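Local coordinates for protein trichothecene 3-O-acetyltransferase TRI101 (Fusarium sporotrichioides, PDB 2ZBA) that acetylates the 3-hydroxyl group of trichothecene mycotoxins, using acetyl-coenzyme A as donor, in the biosynthesis of T-2 toxin and related sesquiterpenoids, at residues K202-L207 / G315-M320; D13-L16 / G20-P23; K56-T61 / E187-E192. All coordinates share one frame; numbering follows the deposited sequence.

Contact 1 (K202-L207 / G315-M320). With COA (coenzyme A), chain E.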
loop_
_atom_site.group_PDB
_atom_site.type_symbol
_atom_site.label_atom_id
_atom_site.label_comp_id
_atom_site.label_asym_id
_atom_site.label_seq_id
_atom_site.Cartn_x
_atom_site.Cartn_y
_atom_site.Cartn_z
ATOM N N LYS A 202 3.702 -21.176 -1.845
ATOM C CA LYS A 202 4.275 -21.940 -0.727
ATOM C C LYS A 202 5.797 -21.952 -0.806
ATOM O O LYS A 202 6.482 -22.029 0.212
ATOM C CB LYS A 202 3.721 -23.385 -0.700
ATOM C CG LYS A 202 2.188 -23.479 -0.538
ATOM C CD LYS A 202 1.681 -24.934 -0.391
ATOM N N THR A 203 6.325 -21.834 -2.016
ATOM C CA THR A 203 7.751 -22.008 -2.245
ATOM C C THR A 203 8.526 -20.699 -2.256
ATOM O O THR A 203 9.766 -20.696 -2.209
ATOM C CB THR A 203 8.005 -22.783 -3.574
ATOM O OG1 THR A 203 7.649 -21.982 -4.719
ATOM C CG2 THR A 203 7.215 -24.077 -3.574
ATOM N N VAL A 204 7.792 -19.591 -2.305
ATOM C CA VAL A 204 8.347 -18.300 -2.667
ATOM C C VAL A 204 9.339 -17.752 -1.616
ATOM O O VAL A 204 10.311 -17.057 -1.951
ATOM C CB VAL A 204 7.191 -17.304 -3.088
ATOM C CG1 VAL A 204 6.663 -16.471 -1.915
ATOM C CG2 VAL A 204 7.644 -16.425 -4.224
ATOM N N VAL A 205 9.087 -18.092 -0.352
ATOM C CA VAL A 205 9.999 -17.805 0.756
ATOM C C VAL A 205 10.436 -19.167 1.314
ATOM O O VAL A 205 9.660 -19.829 1.984
ATOM C CB VAL A 205 9.316 -16.962 1.856
ATOM C CG1 VAL A 205 10.303 -16.651 3.011
ATOM C CG2 VAL A 205 8.737 -15.662 1.262
ATOM N N PRO A 206 11.665 -19.610 0.989
ATOM C CA PRO A 206 12.152 -20.896 1.498
ATOM C C PRO A 206 12.206 -20.937 3.019
ATOM O O PRO A 206 12.654 -19.980 3.662
ATOM C CB PRO A 206 13.568 -20.996 0.893
ATOM C CG PRO A 206 13.522 -20.142 -0.322
ATOM C CD PRO A 206 12.661 -18.969 0.110
ATOM N N LEU A 207 11.728 -22.032 3.602
ATOM C CA LEU A 207 11.726 -22.162 5.060
ATOM C C LEU A 207 13.136 -22.491 5.554
ATOM O O LEU A 207 13.931 -23.097 4.822
ATOM C CB LEU A 207 10.708 -23.218 5.513
ATOM C CG LEU A 207 9.293 -22.838 5.987
ATOM C CD1 LEU A 207 8.746 -21.475 5.495
ATOM C CD2 LEU A 207 8.347 -23.981 5.687
ATOM N N GLY A 315 1.402 -12.067 -5.387
ATOM C CA GLY A 315 1.034 -12.453 -4.044
ATOM C C GLY A 315 1.364 -11.417 -3.003
ATOM O O GLY A 315 1.451 -10.223 -3.301
ATOM N N LEU A 316 1.491 -11.868 -1.763
ATOM C CA LEU A 316 1.934 -11.000 -0.681
ATOM C C LEU A 316 3.356 -11.408 -0.303
ATOM O O LEU A 316 3.583 -12.496 0.239
ATOM C CB LEU A 316 1.012 -11.056 0.548
ATOM C CG LEU A 316 1.622 -10.121 1.617
ATOM C CD1 LEU A 316 0.735 -9.018 2.082
ATOM C CD2 LEU A 316 2.261 -10.876 2.786
ATOM N N LEU A 317 4.289 -10.512 -0.598
ATOM C CA LEU A 317 5.693 -10.745 -0.398
ATOM C C LEU A 317 6.303 -9.422 0.039
ATOM O O LEU A 317 6.922 -8.697 -0.739
ATOM C CB LEU A 317 6.328 -11.298 -1.688
ATOM C CG LEU A 317 7.795 -11.701 -1.582
ATOM C CD1 LEU A 317 8.134 -12.356 -0.199
ATOM C CD2 LEU A 317 8.172 -12.593 -2.729
ATOM N N GLN A 318 6.098 -9.125 1.311
ATOM C CA GLN A 318 6.390 -7.830 1.872
ATOM C C GLN A 318 6.944 -8.092 3.263
ATOM O O GLN A 318 6.652 -9.138 3.859
ATOM C CB GLN A 318 5.073 -7.060 1.969
ATOM C CG GLN A 318 5.159 -5.627 2.445
ATOM C CD GLN A 318 3.798 -4.946 2.429
ATOM O OE1 GLN A 318 3.520 -4.128 1.546
ATOM N NE2 GLN A 318 2.930 -5.304 3.382
ATOM N N ASN A 319 7.768 -7.170 3.752
ATOM C CA ASN A 319 8.126 -7.112 5.158
ATOM C C ASN A 319 8.243 -5.635 5.501
ATOM O O ASN A 319 7.866 -4.783 4.691
ATOM C CB ASN A 319 9.454 -7.855 5.390
ATOM C CG ASN A 319 9.606 -8.370 6.816
ATOM O OD1 ASN A 319 8.955 -7.886 7.742
ATOM N ND2 ASN A 319 10.484 -9.352 6.993
HETATM N N MSE A 320 8.753 -5.324 6.685
HETATM C CA MSE A 320 8.996 -3.964 7.080
HETATM C C MSE A 320 10.400 -3.902 7.663
HETATM O O MSE A 320 10.961 -4.915 8.089
HETATM C CB MSE A 320 7.950 -3.489 8.099
HETATM C CG MSE A 320 6.480 -3.462 7.574
HETATM SE SE MSE A 320 5.311 -2.429 8.732
HETATM C CE MSE A 320 5.138 -0.794 7.653
HETATM N N1A COA E . 24.606 4.574 -5.771
HETATM C C2A COA E . 23.837 5.726 -5.821
HETATM N N3A COA E . 22.458 5.622 -5.929
HETATM C C4A COA E . 21.852 4.401 -5.982
HETATM C C5A COA E . 22.618 3.237 -5.938
HETATM C C6A COA E . 24.012 3.328 -5.832
HETATM N N6A COA E . 24.772 2.230 -5.895
HETATM N N7A COA E . 21.771 2.185 -6.013
HETATM C C8A COA E . 20.503 2.655 -6.105
HETATM N N9A COA E . 20.535 4.025 -6.081
HETATM C C1B COA E . 19.370 4.939 -6.045
HETATM C C2B COA E . 18.648 4.992 -7.387
HETATM O O2B COA E . 19.229 5.956 -8.239
HETATM C C3B COA E . 17.227 5.310 -6.957
HETATM O O3B COA E . 17.238 6.629 -6.479
HETATM P P3B COA E . 16.174 7.782 -6.850
HETATM O O7A COA E . 14.789 7.176 -6.752
HETATM O O8A COA E . 16.372 8.253 -8.264
HETATM O O9A COA E . 16.400 8.837 -5.814
HETATM C C4B COA E . 17.098 4.485 -5.693
HETATM O O4B COA E . 18.387 4.507 -5.105
HETATM C C5B COA E . 16.660 3.040 -5.875
HETATM O O5B COA E . 16.815 2.428 -4.599
HETATM P P1A COA E . 15.760 1.336 -4.059
HETATM O O1A COA E . 15.670 0.171 -4.994
HETATM O O2A COA E . 16.022 0.945 -2.624
HETATM O O3A COA E . 14.286 2.021 -4.174
HETATM P P2A COA E . 13.682 3.197 -3.248
HETATM O O4A COA E . 13.038 4.198 -4.182
HETATM O O5A COA E . 14.648 3.812 -2.265
HETATM O O6A COA E . 12.541 2.495 -2.367
HETATM C CBP COA E . 11.720 1.012 -0.657
HETATM C CCP COA E . 12.863 1.919 -1.109
HETATM C CDP COA E . 10.636 1.927 -0.088
HETATM C CEP COA E . 12.254 0.049 0.417
HETATM C CAP COA E . 11.193 0.254 -1.878
HETATM O OAP COA E . 12.213 -0.568 -2.427
HETATM C C9P COA E . 9.968 -0.597 -1.629
HETATM O O9P COA E . 10.126 -1.888 -1.118
HETATM N N8P COA E . 8.766 -0.118 -1.955
HETATM C C7P COA E . 7.556 -0.901 -1.722
HETATM C C6P COA E . 7.033 -0.774 -0.291
HETATM C C5P COA E . 5.760 -1.591 -0.136
HETATM O O5P COA E . 5.796 -2.845 -0.086
HETATM N N4P COA E . 4.617 -0.921 -0.052
HETATM C C3P COA E . 3.395 -1.527 -0.573
HETATM C C2P COA E . 2.329 -1.726 0.502
HETATM S S1P COA E . 1.231 -3.151 0.230
#
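Leu317 spreads its two methyl groups over a pair of consecutive valines. CD2 of Leu317 meets CG2 of Val204 tip to tip at 4.1 Å, while CD1 of Leu317 lies closer, 3.7 Å from CG2 of Val205, and the two side chains cross obliquely. The leucine has CG anti to its backbone N (chi1 -175°), which turns the fork toward the 202-207 loop. All three residues are buried, and the contact is purely apolar. Met307 and Arg304 of helix 304-307 also touch Leu317, and Gln356 and Ala359 of helix 348-363 touch Val205. The backbone of the 315-317 approach is fixed by carboxylates: Asp169 accepts from the N of Leu317 and Asp17 from the N of Leu316.

One residue further on, Gln318 starts strand 318-326 and turns to the active site. Its fully stretched chain brings the amide end against S1P of coenzyme A; OE1 is nearest, at 2.8 Å from S1P, implausibly short, so the exact placing or flip of the amide is doubtful. The trichothecene T-2 lies beside the same amide. Asn319 is tied down by Gln220 and Thr355, and its OD1 accepts from the N of Met320 (selenomethionine) at 2.8 Å, with the donor tilted 30° from the carbonyl plane. Leu317 and Asn319 point to one side of the chain and Gln318 to the other. Apolar packing thus backs a strand start whose opposite side meets the cofactor, consistent with a part in holding Gln318 near the thiol end, where the acetyl group would be carried.

Contact 2 (D13-L16 / G20-P23)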
loop_
_atom_site.group_PDB
_atom_site.type_symbol
_atom_site.label_atom_id
_atom_site.label_comp_id
_atom_site.label_asym_id
_atom_site.label_seq_id
_atom_site.Cartn_x
_atom_site.Cartn_y
_atom_site.Cartn_z
ATOM N N ASP A 13 -7.294 -24.450 -5.739
ATOM C CA ASP A 13 -7.252 -24.440 -4.287
ATOM C C ASP A 13 -5.875 -23.924 -3.848
ATOM O O ASP A 13 -4.972 -24.715 -3.581
ATOM C CB ASP A 13 -7.507 -25.855 -3.758
ATOM C CG ASP A 13 -7.326 -25.961 -2.252
ATOM O OD1 ASP A 13 -8.348 -25.997 -1.538
ATOM N N ILE A 14 -5.719 -22.605 -3.788
ATOM C CA ILE A 14 -4.394 -21.979 -3.679
ATOM C C ILE A 14 -4.125 -21.371 -2.291
ATOM O O ILE A 14 -4.680 -20.319 -1.934
ATOM C CB ILE A 14 -4.173 -20.914 -4.797
ATOM C CG1 ILE A 14 -4.320 -21.560 -6.175
ATOM C CG2 ILE A 14 -2.788 -20.269 -4.676
ATOM C CD1 ILE A 14 -4.680 -20.594 -7.288
ATOM N N GLU A 15 -3.268 -22.030 -1.513
ATOM C CA GLU A 15 -2.943 -21.524 -0.168
ATOM C C GLU A 15 -2.214 -20.180 -0.259
ATOM O O GLU A 15 -1.355 -20.007 -1.122
ATOM C CB GLU A 15 -2.108 -22.533 0.616
ATOM C CG GLU A 15 -1.987 -22.171 2.082
ATOM C CD GLU A 15 -1.288 -23.240 2.879
ATOM O OE1 GLU A 15 -1.680 -24.409 2.735
ATOM O OE2 GLU A 15 -0.345 -22.912 3.638
ATOM N N LEU A 16 -2.562 -19.241 0.615
ATOM C CA LEU A 16 -1.942 -17.906 0.601
ATOM C C LEU A 16 -0.464 -18.001 0.962
ATOM O O LEU A 16 -0.025 -19.001 1.537
ATOM C CB LEU A 16 -2.648 -16.949 1.581
ATOM C CG LEU A 16 -4.162 -16.736 1.512
ATOM C CD1 LEU A 16 -4.533 -15.567 2.389
ATOM C CD2 LEU A 16 -4.642 -16.500 0.102
ATOM N N GLY A 20 1.163 -14.022 4.405
ATOM C CA GLY A 20 -0.132 -13.357 4.245
ATOM C C GLY A 20 -1.203 -13.920 5.158
ATOM O O GLY A 20 -2.337 -13.429 5.164
ATOM N N GLN A 21 -0.848 -14.963 5.915
ATOM C CA GLN A 21 -1.782 -15.620 6.825
ATOM C C GLN A 21 -1.923 -14.904 8.158
ATOM O O GLN A 21 -2.420 -15.493 9.114
ATOM C CB GLN A 21 -1.375 -17.072 7.087
ATOM C CG GLN A 21 -1.105 -17.898 5.864
ATOM C CD GLN A 21 -2.278 -18.697 5.384
ATOM O OE1 GLN A 21 -3.409 -18.483 5.791
ATOM N NE2 GLN A 21 -2.012 -19.610 4.486
ATOM N N GLN A 22 -1.483 -13.649 8.231
ATOM C CA GLN A 22 -1.620 -12.829 9.437
ATOM C C GLN A 22 -3.067 -12.364 9.567
ATOM O O GLN A 22 -3.613 -11.798 8.619
ATOM C CB GLN A 22 -0.723 -11.587 9.353
ATOM C CG GLN A 22 0.722 -11.868 9.269
ATOM C CD GLN A 22 1.543 -10.647 8.928
ATOM O OE1 GLN A 22 1.267 -9.536 9.397
ATOM N NE2 GLN A 22 2.583 -10.847 8.128
ATOM N N PRO A 23 -3.686 -12.556 10.751
ATOM C CA PRO A 23 -5.087 -12.142 10.848
ATOM C C PRO A 23 -5.354 -10.656 10.501
ATOM O O PRO A 23 -6.416 -10.369 9.978
ATOM C CB PRO A 23 -5.472 -12.490 12.303
ATOM C CG PRO A 23 -4.457 -13.533 12.725
ATOM C CD PRO A 23 -3.189 -13.131 12.024
#
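Gln21, Leu16 and Gly20 have most of the surface that this short turn buries. The amide of Gln21 lies by Glu15 and Leu16, where strand 14-15 ends: its NE2 comes 3.5 Å from CG of Glu15 and 3.6 Å from the carbonyl O of Leu16, distances of van der Waals contact. The Gln21 chain bends at its second torsion (chi2 -95°), which swings the amide back toward residues 15 and 16. The Gln21 and Glu15 side chains cross at about a right angle, with the carboxylate and amide planes 69° apart. OE2 of Glu15 stays 3.8 Å from NE2 of Gln21, so the carboxylate is a neighbour of the amide without being bonded to it. The firm polar partner of Gln21 lies elsewhere, for its OE1 accepts from the backbone N of Ser82.

Leu16 covers the other part of the turn. Its CB is 4.0 Å from NE2 of Gln21, and CD1 reaches 4.1 Å from the carbonyl O of Gly20. The alpha carbons of Leu16 and Gly20 are 6.1 Å apart, the nearest pair of the two segments. Gly20 meets Leu16 through that carbonyl O.

Strand 14-15 is an outer strand of a small antiparallel sheet, pairing with strand 81-85 through backbone bonding of Ile14 with Ile84; the bond of Leu16 with Ser82 continues the pairing just beyond the strand. Leu16 also packs its side chain on Ser82 and Ile84. Through its OE1, Gln21 bonds to the same strand at Ser82, and the turn it belongs to carries the chain from the sheet edge into helix 23-26.

Contact 3 (K56-T61 / E187-E192)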
loop_
_atom_site.group_PDB
_atom_site.type_symbol
_atom_site.label_atom_id
_atom_site.label_comp_id
_atom_site.label_asym_id
_atom_site.label_seq_id
_atom_site.Cartn_x
_atom_site.Cartn_y
_atom_site.Cartn_z
ATOM N N LYS A 56 -12.828 -10.730 -18.397
ATOM C CA LYS A 56 -13.004 -12.103 -18.892
ATOM C C LYS A 56 -11.699 -12.697 -19.408
ATOM O O LYS A 56 -11.372 -13.851 -19.107
ATOM C CB LYS A 56 -14.066 -12.163 -19.994
ATOM C CG LYS A 56 -15.492 -11.887 -19.508
ATOM N N ARG A 57 -10.972 -11.896 -20.186
ATOM C CA ARG A 57 -9.708 -12.289 -20.807
ATOM C C ARG A 57 -8.643 -12.653 -19.772
ATOM O O ARG A 57 -7.936 -13.655 -19.928
ATOM C CB ARG A 57 -9.205 -11.168 -21.734
ATOM C CG ARG A 57 -8.276 -11.649 -22.860
ATOM C CD ARG A 57 -8.233 -10.685 -24.058
ATOM N NE ARG A 57 -9.497 -10.679 -24.795
ATOM C CZ ARG A 57 -10.265 -9.613 -25.019
ATOM N NH1 ARG A 57 -9.927 -8.399 -24.581
ATOM N NH2 ARG A 57 -11.392 -9.772 -25.703
ATOM N N LEU A 58 -8.540 -11.825 -18.729
ATOM C CA LEU A 58 -7.641 -12.065 -17.588
ATOM C C LEU A 58 -8.028 -13.325 -16.804
ATOM O O LEU A 58 -7.170 -14.168 -16.527
ATOM C CB LEU A 58 -7.617 -10.846 -16.655
ATOM C CG LEU A 58 -6.543 -10.832 -15.560
ATOM C CD1 LEU A 58 -5.214 -10.391 -16.149
ATOM C CD2 LEU A 58 -6.977 -9.921 -14.413
ATOM N N SER A 59 -9.314 -13.456 -16.481
ATOM C CA SER A 59 -9.860 -14.659 -15.818
ATOM C C SER A 59 -9.733 -15.967 -16.593
ATOM O O SER A 59 -9.734 -17.034 -15.981
ATOM C CB SER A 59 -11.331 -14.472 -15.455
ATOM O OG SER A 59 -11.517 -13.344 -14.622
ATOM N N GLN A 60 -9.652 -15.896 -17.923
ATOM C CA GLN A 60 -9.506 -17.098 -18.756
ATOM C C GLN A 60 -8.084 -17.624 -18.699
ATOM O O GLN A 60 -7.855 -18.839 -18.634
ATOM C CB GLN A 60 -9.927 -16.830 -20.209
ATOM C CG GLN A 60 -11.424 -16.601 -20.403
ATOM C CD GLN A 60 -11.822 -16.443 -21.882
ATOM O OE1 GLN A 60 -11.071 -15.900 -22.704
ATOM N N THR A 61 -7.123 -16.707 -18.709
ATOM C CA THR A 61 -5.727 -17.077 -18.576
ATOM C C THR A 61 -5.398 -17.447 -17.121
ATOM O O THR A 61 -4.682 -18.421 -16.886
ATOM C CB THR A 61 -4.803 -15.950 -19.095
ATOM O OG1 THR A 61 -5.292 -15.495 -20.361
ATOM C CG2 THR A 61 -3.359 -16.433 -19.259
ATOM N N GLU A 187 -3.902 -7.519 -25.642
ATOM C CA GLU A 187 -2.516 -7.927 -25.810
ATOM C C GLU A 187 -2.313 -9.224 -25.054
ATOM O O GLU A 187 -2.771 -9.366 -23.919
ATOM C CB GLU A 187 -1.569 -6.862 -25.284
ATOM C CG GLU A 187 -1.276 -5.780 -26.280
ATOM C CD GLU A 187 -1.226 -4.405 -25.655
ATOM O OE1 GLU A 187 -0.654 -4.253 -24.553
ATOM O OE2 GLU A 187 -1.753 -3.469 -26.282
ATOM N N SER A 188 -1.639 -10.175 -25.691
ATOM C CA SER A 188 -1.373 -11.473 -25.072
ATOM C C SER A 188 -0.288 -11.333 -23.997
ATOM O O SER A 188 0.579 -10.449 -24.074
ATOM C CB SER A 188 -0.964 -12.496 -26.129
ATOM O OG SER A 188 0.126 -12.011 -26.882
ATOM N N PHE A 189 -0.360 -12.194 -22.987
ATOM C CA PHE A 189 0.591 -12.157 -21.878
ATOM C C PHE A 189 1.844 -12.891 -22.275
ATOM O O PHE A 189 1.772 -13.898 -22.983
ATOM C CB PHE A 189 -0.012 -12.795 -20.624
ATOM C CG PHE A 189 -1.353 -12.235 -20.250
ATOM C CD1 PHE A 189 -1.483 -10.908 -19.853
ATOM C CD2 PHE A 189 -2.493 -13.032 -20.305
ATOM C CE1 PHE A 189 -2.727 -10.397 -19.507
ATOM C CE2 PHE A 189 -3.744 -12.522 -19.956
ATOM C CZ PHE A 189 -3.857 -11.206 -19.558
ATOM N N THR A 190 2.991 -12.388 -21.819
ATOM C CA THR A 190 4.276 -12.989 -22.161
ATOM C C THR A 190 4.469 -14.305 -21.399
ATOM O O THR A 190 3.664 -14.638 -20.517
ATOM C CB THR A 190 5.460 -12.004 -21.944
ATOM O OG1 THR A 190 5.681 -11.761 -20.540
ATOM C CG2 THR A 190 5.202 -10.677 -22.686
ATOM N N GLU A 191 5.497 -15.066 -21.778
ATOM C CA GLU A 191 5.907 -16.267 -21.044
ATOM C C GLU A 191 6.292 -15.903 -19.608
ATOM O O GLU A 191 5.829 -16.541 -18.657
ATOM N N GLU A 192 7.124 -14.875 -19.463
ATOM C CA GLU A 192 7.521 -14.362 -18.147
ATOM C C GLU A 192 6.336 -14.052 -17.200
ATOM O O GLU A 192 6.346 -14.458 -16.032
ATOM C CB GLU A 192 8.411 -13.124 -18.308
#
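The ring of Phe189 points its edge at Thr61 on the last turn of helix 44-61. OG1 of Thr61 lies in the ring plane, 3.4 Å from CE2 of Phe189, and the threonine methyl CG2 comes to 3.7 Å from CD2 of the same ring. Phe189 has CG anti to its carbonyl carbon (chi1 -52°), which sends the ring out from the 187-190 loop to the helix. Thr61 takes a chi1 of -47°, and this folds OG1 back onto its own helix, where it donates to the carbonyl O of Arg57 at 3.3 Å; the backbone N of Thr61 bonds only weakly to that oxygen. The carbonyl O of Arg57 is itself near the ring edge, 4.3 Å from CE2 of Phe189.

In this acyltransferase of the BAHD superfamily, the contact packs the end of helix 44-61 against the loop that links helix 170-184 to helix 191-197, with Thr190 at the N-cap of the latter. Leu179 and Ala183 of helix 170-184 touch Phe189, and Phe62 meets its ring with the planes at about 50°.

Leu58 comes in at about a right angle to Phe189, its CD1 3.8 Å from CZ. It also touches Leu179. NH1 of Arg57 bonds to the carbonyl O of Ala183.

Along the chain, the contacts come in the order 2, 3, 1, each closing before the next opens. Contacts 1 and 2 lie on the same side of the chain's centre, their centres 11 Å apart, and they touch where CD2 of Leu316 packs 3.7 Å from N of Gly20. Contact 2 begins on an outer strand of the three-stranded sheet, and contact 1 holds the start of strand 318-326, an outer strand of the seven-stranded one, so the N-terminal turn packs against the chain just before Gln318, which meets both ligands. Contact 3 stands about 24 Å from both, centre to centre, beside helix 170-184 and away from the ligands. Contact 1 alone holds residues of the coenzyme A and toxin pockets.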